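Local atomic coordinates of endoglucanase (Cryptopygus antarcticus, PDB entry 5H4U), a protein that hydrolyses internal beta-1,4-glucosidic linkages in carboxymethylcellulose, lichenan and barley beta-glucan, releasing mainly cellobiose, cellotriose and cellotetraose from carboxymethylcellulose. Residues A[51-54]-A[55-58]; A[61-64]-A[65-69]; A[187-190]-A[191-195]. All coordinates share one frame; numbering follows the deposited sequence.

Interaction 1 (A[51-54]-A[55-58])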
loop_
_atom_site.group_PDB
_atom_site.type_symbol
_atom_site.label_atom_id
_atom_site.label_comp_id
_atom_site.label_asym_id
_atom_site.label_seq_id
_atom_site.Cartn_x
_atom_site.Cartn_y
_atom_site.Cartn_z
ATOM N N LYS A 51 12.956 8.852 4.953
ATOM C CA LYS A 51 14.318 8.584 4.563
ATOM C C LYS A 51 14.496 7.078 4.445
ATOM O O LYS A 51 13.592 6.293 4.737
ATOM C CB LYS A 51 15.273 9.167 5.592
ATOM C CG LYS A 51 15.347 10.665 5.577
ATOM C CD LYS A 51 16.800 11.100 5.453
ATOM C CE LYS A 51 17.711 10.273 6.393
ATOM N NZ LYS A 51 19.145 10.737 6.327
ATOM N N ALA A 52 15.689 6.666 4.035
ATOM C CA ALA A 52 15.959 5.249 3.837
ATOM C C ALA A 52 15.605 4.405 5.041
ATOM O O ALA A 52 15.179 3.263 4.885
ATOM C CB ALA A 52 17.435 5.056 3.507
ATOM N N ASN A 53 15.717 4.953 6.244
ATOM C CA ASN A 53 15.525 4.106 7.409
ATOM C C ASN A 53 14.073 3.705 7.598
ATOM O O ASN A 53 13.795 2.803 8.390
ATOM C CB ASN A 53 16.087 4.789 8.650
ATOM C CG ASN A 53 15.385 6.076 8.986
ATOM O OD1 ASN A 53 14.215 6.284 8.621
ATOM N ND2 ASN A 53 16.097 6.976 9.667
ATOM N N GLY A 54 13.145 4.367 6.914
ATOM C CA GLY A 54 11.744 4.055 7.053
ATOM C C GLY A 54 11.036 4.760 8.187
ATOM O O GLY A 54 9.852 4.504 8.388
ATOM N N ASN A 55 11.728 5.593 8.969
ATOM C CA ASN A 55 11.095 6.269 10.093
ATOM C C ASN A 55 11.160 7.794 10.060
ATOM O O ASN A 55 10.172 8.453 10.417
ATOM C CB ASN A 55 11.694 5.791 11.428
ATOM C CG ASN A 55 11.597 4.300 11.624
ATOM O OD1 ASN A 55 10.525 3.714 11.486
ATOM N ND2 ASN A 55 12.718 3.675 11.959
ATOM N N THR A 56 12.288 8.401 9.695
ATOM C CA THR A 56 12.415 9.851 9.810
ATOM C C THR A 56 11.889 10.543 8.552
ATOM O O THR A 56 12.195 10.133 7.429
ATOM C CB THR A 56 13.861 10.266 10.106
ATOM O OG1 THR A 56 14.616 10.353 8.889
ATOM C CG2 THR A 56 14.520 9.264 11.055
ATOM N N THR A 57 11.098 11.589 8.753
ATOM C CA THR A 57 10.385 12.226 7.661
ATOM C C THR A 57 11.333 12.958 6.717
ATOM O O THR A 57 12.232 13.684 7.145
ATOM C CB THR A 57 9.372 13.226 8.221
ATOM O OG1 THR A 57 8.554 12.583 9.208
ATOM C CG2 THR A 57 8.474 13.745 7.106
ATOM N N ILE A 58 11.108 12.794 5.427
ATOM C CA ILE A 58 11.858 13.507 4.412
ATOM C C ILE A 58 10.898 14.472 3.722
ATOM O O ILE A 58 9.680 14.356 3.847
ATOM C CB ILE A 58 12.528 12.511 3.445
ATOM C CG1 ILE A 58 13.768 13.123 2.795
ATOM C CG2 ILE A 58 11.522 11.923 2.450
ATOM C CD1 ILE A 58 14.628 12.069 2.102
#
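Asn-53 turns its side chain forward onto Asn-55 and Thr-56, an Asx turn that overlaps the type I beta turn from Lys-51 to Gly-54. It illustrates how one amide oxygen can organise a loop without regular secondary structure. With CG set between the backbone N and the carbonyl carbon (chi1 63°), Asn-53 directs OD1 at two successive amides. Thr-56 N meets it at 3.1 Å in the plane of the side-chain carbonyl, on a lone pair, while Asn-55 N approaches from a tilted direction.

On the other branch, Asn-53 ND2 lies against the Thr-56 methyl CG2, the two side chains crossing at about a right angle. Thr-56 OG1 is turned the other way, toward Lys-51, whose CG lies 3.4 Å from it. Lys-51 also crosses Ile-58 nearly perpendicularly, and the bends at its chi2 and chi3 carry its far end away from the turn. Farther along the same long loop, Asn-75 ND2 donates to both Asn-53 O and Asn-55 OD1. The ring of contacts is closed by the backbone: Lys-51 N donates to Thr-56 O over 2.9 Å, almost in line with the carbonyl bond.

Interaction 2 (A[61-64]-A[65-69])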
loop_
_atom_site.group_PDB
_atom_site.type_symbol
_atom_site.label_atom_id
_atom_site.label_comp_id
_atom_site.label_asym_id
_atom_site.label_seq_id
_atom_site.Cartn_x
_atom_site.Cartn_y
_atom_site.Cartn_z
ATOM N N ASN A 61 8.987 16.989 -1.515
ATOM C CA ASN A 61 9.502 17.237 -2.852
ATOM C C ASN A 61 10.792 16.483 -3.130
ATOM O O ASN A 61 11.261 16.508 -4.264
ATOM C CB ASN A 61 9.719 18.741 -3.105
ATOM C CG ASN A 61 8.405 19.518 -3.256
ATOM O OD1 ASN A 61 8.284 20.658 -2.807
ATOM N ND2 ASN A 61 7.412 18.892 -3.893
ATOM N N THR A 62 11.383 15.825 -2.137
ATOM C CA THR A 62 12.568 15.025 -2.403
ATOM C C THR A 62 12.240 13.902 -3.386
ATOM O O THR A 62 11.198 13.245 -3.292
ATOM C CB THR A 62 13.139 14.451 -1.106
ATOM O OG1 THR A 62 13.468 15.526 -0.221
ATOM C CG2 THR A 62 14.402 13.654 -1.369
ATOM N N GLN A 63 13.138 13.710 -4.353
ATOM C CA GLN A 63 12.956 12.674 -5.357
ATOM C C GLN A 63 13.017 11.278 -4.711
ATOM O O GLN A 63 13.591 11.076 -3.635
ATOM C CB GLN A 63 14.002 12.846 -6.470
ATOM C CG GLN A 63 14.031 11.740 -7.540
ATOM C CD GLN A 63 12.735 11.649 -8.399
ATOM O OE1 GLN A 63 12.502 12.462 -9.285
ATOM N NE2 GLN A 63 11.898 10.674 -8.108
ATOM N N SER A 64 12.375 10.326 -5.371
ATOM C CA SER A 64 12.222 8.972 -4.866
ATOM C C SER A 64 13.479 8.145 -5.096
ATOM O O SER A 64 14.170 8.293 -6.110
ATOM C CB SER A 64 11.044 8.302 -5.561
ATOM O OG SER A 64 11.200 6.900 -5.563
ATOM N N GLY A 65 13.753 7.235 -4.150
ATOM C CA GLY A 65 14.828 6.296 -4.352
ATOM C C GLY A 65 14.634 5.468 -5.601
ATOM O O GLY A 65 15.608 5.089 -6.252
ATOM N N CYS A 66 13.376 5.214 -5.981
ATOM C CA CYS A 66 13.102 4.492 -7.219
ATOM C C CYS A 66 13.549 5.273 -8.450
ATOM O O CYS A 66 13.821 4.664 -9.494
ATOM C CB CYS A 66 11.617 4.108 -7.277
ATOM S SG CYS A 66 11.373 2.701 -6.107
ATOM N N ASN A 67 13.720 6.588 -8.346
ATOM C CA ASN A 67 14.132 7.403 -9.487
ATOM C C ASN A 67 15.499 8.026 -9.241
ATOM O O ASN A 67 15.836 9.061 -9.821
ATOM C CB ASN A 67 13.098 8.484 -9.805
ATOM C CG ASN A 67 11.705 7.918 -10.064
ATOM O OD1 ASN A 67 11.532 7.053 -10.921
ATOM N ND2 ASN A 67 10.723 8.368 -9.302
ATOM N N GLY A 68 16.284 7.423 -8.366
ATOM C CA GLY A 68 17.616 7.891 -8.101
ATOM C C GLY A 68 17.735 8.871 -6.964
ATOM O O GLY A 68 18.854 9.323 -6.677
ATOM N N GLY A 69 16.656 9.177 -6.275
ATOM C CA GLY A 69 16.690 10.072 -5.139
ATOM C C GLY A 69 16.864 9.333 -3.829
ATOM O O GLY A 69 17.503 8.288 -3.754
#
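Ser-64 O is gripped by two backbone amides, Asn-67 N at 2.8 Å and Gly-69 N at 2.6 Å. They reach it from opposite faces of its carbonyl plane, and neither lies on a lone pair. The chain therefore curls round this one oxygen, an economical way of fixing a short turn. Within the curl, Gly-68 N donates to Gly-65 O over 3.2 Å, so a bond of smaller sequence span nests inside the one that Gly-69 makes.

The hydroxyl of Ser-64 works at the other end of the turn. Swung opposite its own backbone N (chi1 155°), OG accepts from Cys-66 N at 2.8 Å, an ST turn that leads into the 3-10 segment 65-66. One serine thus secures both the start and the finish of the bend.

The Gln-63 and Asn-67 side chains cross at about a right angle, and Gln-63 CD approaches Asn-67 CB to 3.5 Å. The aliphatic part of Gln-63 lies over Gly-69, with CG 4.0 Å from Gly-69 CA, and Gly-69 CA also makes a CH...O contact with Gln-63 O. A side chain at Gly-69 would run into that carbonyl, and Gly-68 has a positive phi of 92°.

Cys-66 ties the turn to Cys-31 by a disulfide, and its side chain lies about 5 Å from that of Asp-29, the inferred nucleophile. With its 6-to-1 bond enclosing a 5-to-2 bond and a positive-phi glycine next to last, the turn is a Schellman motif ending a 3-10 segment.

Interaction 3 (A[187-190]-A[191-195])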
loop_
_atom_site.group_PDB
_atom_site.type_symbol
_atom_site.label_atom_id
_atom_site.label_comp_id
_atom_site.label_asym_id
_atom_site.label_seq_id
_atom_site.Cartn_x
_atom_site.Cartn_y
_atom_site.Cartn_z
ATOM N N CYS A 187 4.897 -8.123 6.779
ATOM C CA CYS A 187 5.134 -9.430 6.190
ATOM C C CYS A 187 4.278 -10.476 6.879
ATOM O O CYS A 187 3.471 -11.152 6.233
ATOM C CB CYS A 187 6.620 -9.765 6.306
ATOM S SG CYS A 187 7.136 -11.172 5.407
ATOM N N ASN A 188 4.367 -10.544 8.212
ATOM C CA ASN A 188 3.651 -11.586 8.946
ATOM C C ASN A 188 2.142 -11.443 8.808
ATOM O O ASN A 188 1.419 -12.447 8.710
ATOM C CB ASN A 188 4.095 -11.591 10.408
ATOM C CG ASN A 188 5.402 -12.361 10.600
ATOM O OD1 ASN A 188 5.556 -13.482 10.099
ATOM N ND2 ASN A 188 6.377 -11.728 11.230
ATOM N N TRP A 189 1.652 -10.204 8.792
ATOM C CA TRP A 189 0.230 -9.957 8.583
ATOM C C TRP A 189 -0.295 -10.689 7.351
ATOM O O TRP A 189 -1.423 -11.191 7.348
ATOM C CB TRP A 189 0.033 -8.457 8.467
ATOM C CG TRP A 189 -1.340 -7.949 8.286
ATOM C CD1 TRP A 189 -2.178 -7.484 9.252
ATOM C CD2 TRP A 189 -2.013 -7.759 7.032
ATOM N NE1 TRP A 189 -3.344 -7.045 8.675
ATOM C CE2 TRP A 189 -3.265 -7.202 7.315
ATOM C CE3 TRP A 189 -1.677 -8.028 5.702
ATOM C CZ2 TRP A 189 -4.185 -6.909 6.319
ATOM C CZ3 TRP A 189 -2.586 -7.739 4.722
ATOM C CH2 TRP A 189 -3.829 -7.189 5.030
ATOM N N ARG A 190 0.530 -10.806 6.313
ATOM C CA ARG A 190 0.082 -11.455 5.092
ATOM C C ARG A 190 -0.244 -12.938 5.310
ATOM O O ARG A 190 -1.126 -13.491 4.635
ATOM C CB ARG A 190 1.146 -11.280 4.014
ATOM C CG ARG A 190 0.875 -12.025 2.743
ATOM C CD ARG A 190 2.140 -12.191 1.964
ATOM N NE ARG A 190 1.992 -13.213 0.943
ATOM C CZ ARG A 190 2.970 -13.619 0.148
ATOM N NH1 ARG A 190 4.179 -13.085 0.230
ATOM N NH2 ARG A 190 2.730 -14.572 -0.723
ATOM N N PHE A 191 0.447 -13.593 6.245
ATOM C CA PHE A 191 0.222 -15.001 6.503
ATOM C C PHE A 191 -0.681 -15.268 7.691
ATOM O O PHE A 191 -1.104 -16.416 7.873
ATOM C CB PHE A 191 1.554 -15.717 6.718
ATOM C CG PHE A 191 2.437 -15.677 5.533
ATOM C CD1 PHE A 191 2.185 -16.527 4.476
ATOM C CD2 PHE A 191 3.490 -14.790 5.451
ATOM C CE1 PHE A 191 2.966 -16.511 3.363
ATOM C CE2 PHE A 191 4.281 -14.771 4.325
ATOM C CZ PHE A 191 4.016 -15.636 3.280
ATOM N N GLY A 192 -1.010 -14.248 8.482
ATOM C CA GLY A 192 -1.885 -14.478 9.612
ATOM C C GLY A 192 -3.305 -14.027 9.350
ATOM O O GLY A 192 -4.154 -14.835 8.962
ATOM N N TRP A 193 -3.552 -12.721 9.451
ATOM C CA TRP A 193 -4.897 -12.206 9.228
ATOM C C TRP A 193 -5.297 -12.341 7.768
ATOM O O TRP A 193 -6.453 -12.654 7.456
ATOM C CB TRP A 193 -4.952 -10.743 9.655
ATOM C CG TRP A 193 -6.299 -10.053 9.552
ATOM C CD1 TRP A 193 -7.145 -9.770 10.585
ATOM C CD2 TRP A 193 -6.930 -9.524 8.372
ATOM N NE1 TRP A 193 -8.255 -9.110 10.131
ATOM C CE2 TRP A 193 -8.158 -8.954 8.776
ATOM C CE3 TRP A 193 -6.585 -9.490 7.017
ATOM C CZ2 TRP A 193 -9.042 -8.359 7.880
ATOM C CZ3 TRP A 193 -7.464 -8.915 6.129
ATOM C CH2 TRP A 193 -8.680 -8.347 6.565
ATOM N N PHE A 194 -4.343 -12.105 6.863
ATOM C CA PHE A 194 -4.551 -12.129 5.424
ATOM C C PHE A 194 -4.514 -13.539 4.852
ATOM O O PHE A 194 -4.957 -13.747 3.727
ATOM C CB PHE A 194 -3.478 -11.248 4.782
ATOM C CG PHE A 194 -3.707 -10.917 3.335
ATOM C CD1 PHE A 194 -4.586 -9.903 2.962
ATOM C CD2 PHE A 194 -3.019 -11.596 2.348
ATOM C CE1 PHE A 194 -4.771 -9.576 1.633
ATOM C CE2 PHE A 194 -3.219 -11.277 1.020
ATOM C CZ PHE A 194 -4.096 -10.252 0.665
ATOM N N LYS A 195 -3.975 -14.504 5.600
ATOM C CA LYS A 195 -4.035 -15.937 5.285
ATOM C C LYS A 195 -3.343 -16.289 3.986
ATOM O O LYS A 195 -3.667 -17.306 3.374
ATOM C CB LYS A 195 -5.472 -16.445 5.249
ATOM C CG LYS A 195 -6.023 -16.697 6.615
ATOM C CD LYS A 195 -7.473 -17.127 6.590
ATOM C CE LYS A 195 -8.106 -16.898 7.931
ATOM N NZ LYS A 195 -9.522 -17.234 7.893
#
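Trp-189 carries the beta carbons of Trp-193 and Phe-194 over a single face of its indole, each offset toward the rim, instead of stacking squarely on their rings. Phe-194 CB stands 4.0 Å from the centroid of the six-membered ring of Trp-189, a CH-pi contact. The aromatic rings are slid apart: the Trp-189 and Trp-193 six-membered rings are inclined by only 13° but barely overlap, touching where Trp-189 CZ2 meets Trp-193 CE3 at 3.6 Å. With CG opposite the backbone N (chi1 -178°), the Trp-189 indole is placed for both beta carbons to lie over it. An alanine at Trp-189 is likely to leave Phe-194 CB without the face beneath it and Trp-193 CE3 without the carbon it packs on.

Trp-189 O, on helix 184-191, accepts from both Gly-192 N and, at 3.1 Å, Phe-194 N. On another side of the turn, Phe-191 CZ sits over the centre of the Arg-190 guanidinium, with planes 25° apart, while Asn-196 and Ile-170 take its N-H groups. Apolar contact and these backbone bonds together hold the turn, while Trp-193 NE1 bonds Asn-84 O and Trp-189 NE1 has a weak bond to Phe-80 O.

Overall arrangement
Interactions 1 and 2 come first along the chain, in series on the long surface loop between strands 19-27 and 80-82, with centres 13 Å apart and adjoining sequences. Interaction 3 comes much later, on helix 184-191 and the loop after it, its tryptophans packed against strands 80-82 and 120-128. Its centre lies 25 Å from that of interaction 1 and 30 Å from that of interaction 2, on the opposite side of the chain's centre from the latter. Local turns, two of them anchored by disulfides, thus order connections around the double-psi beta-barrel expected of family 45, on or beside whose strands the inferred catalytic aspartates sit.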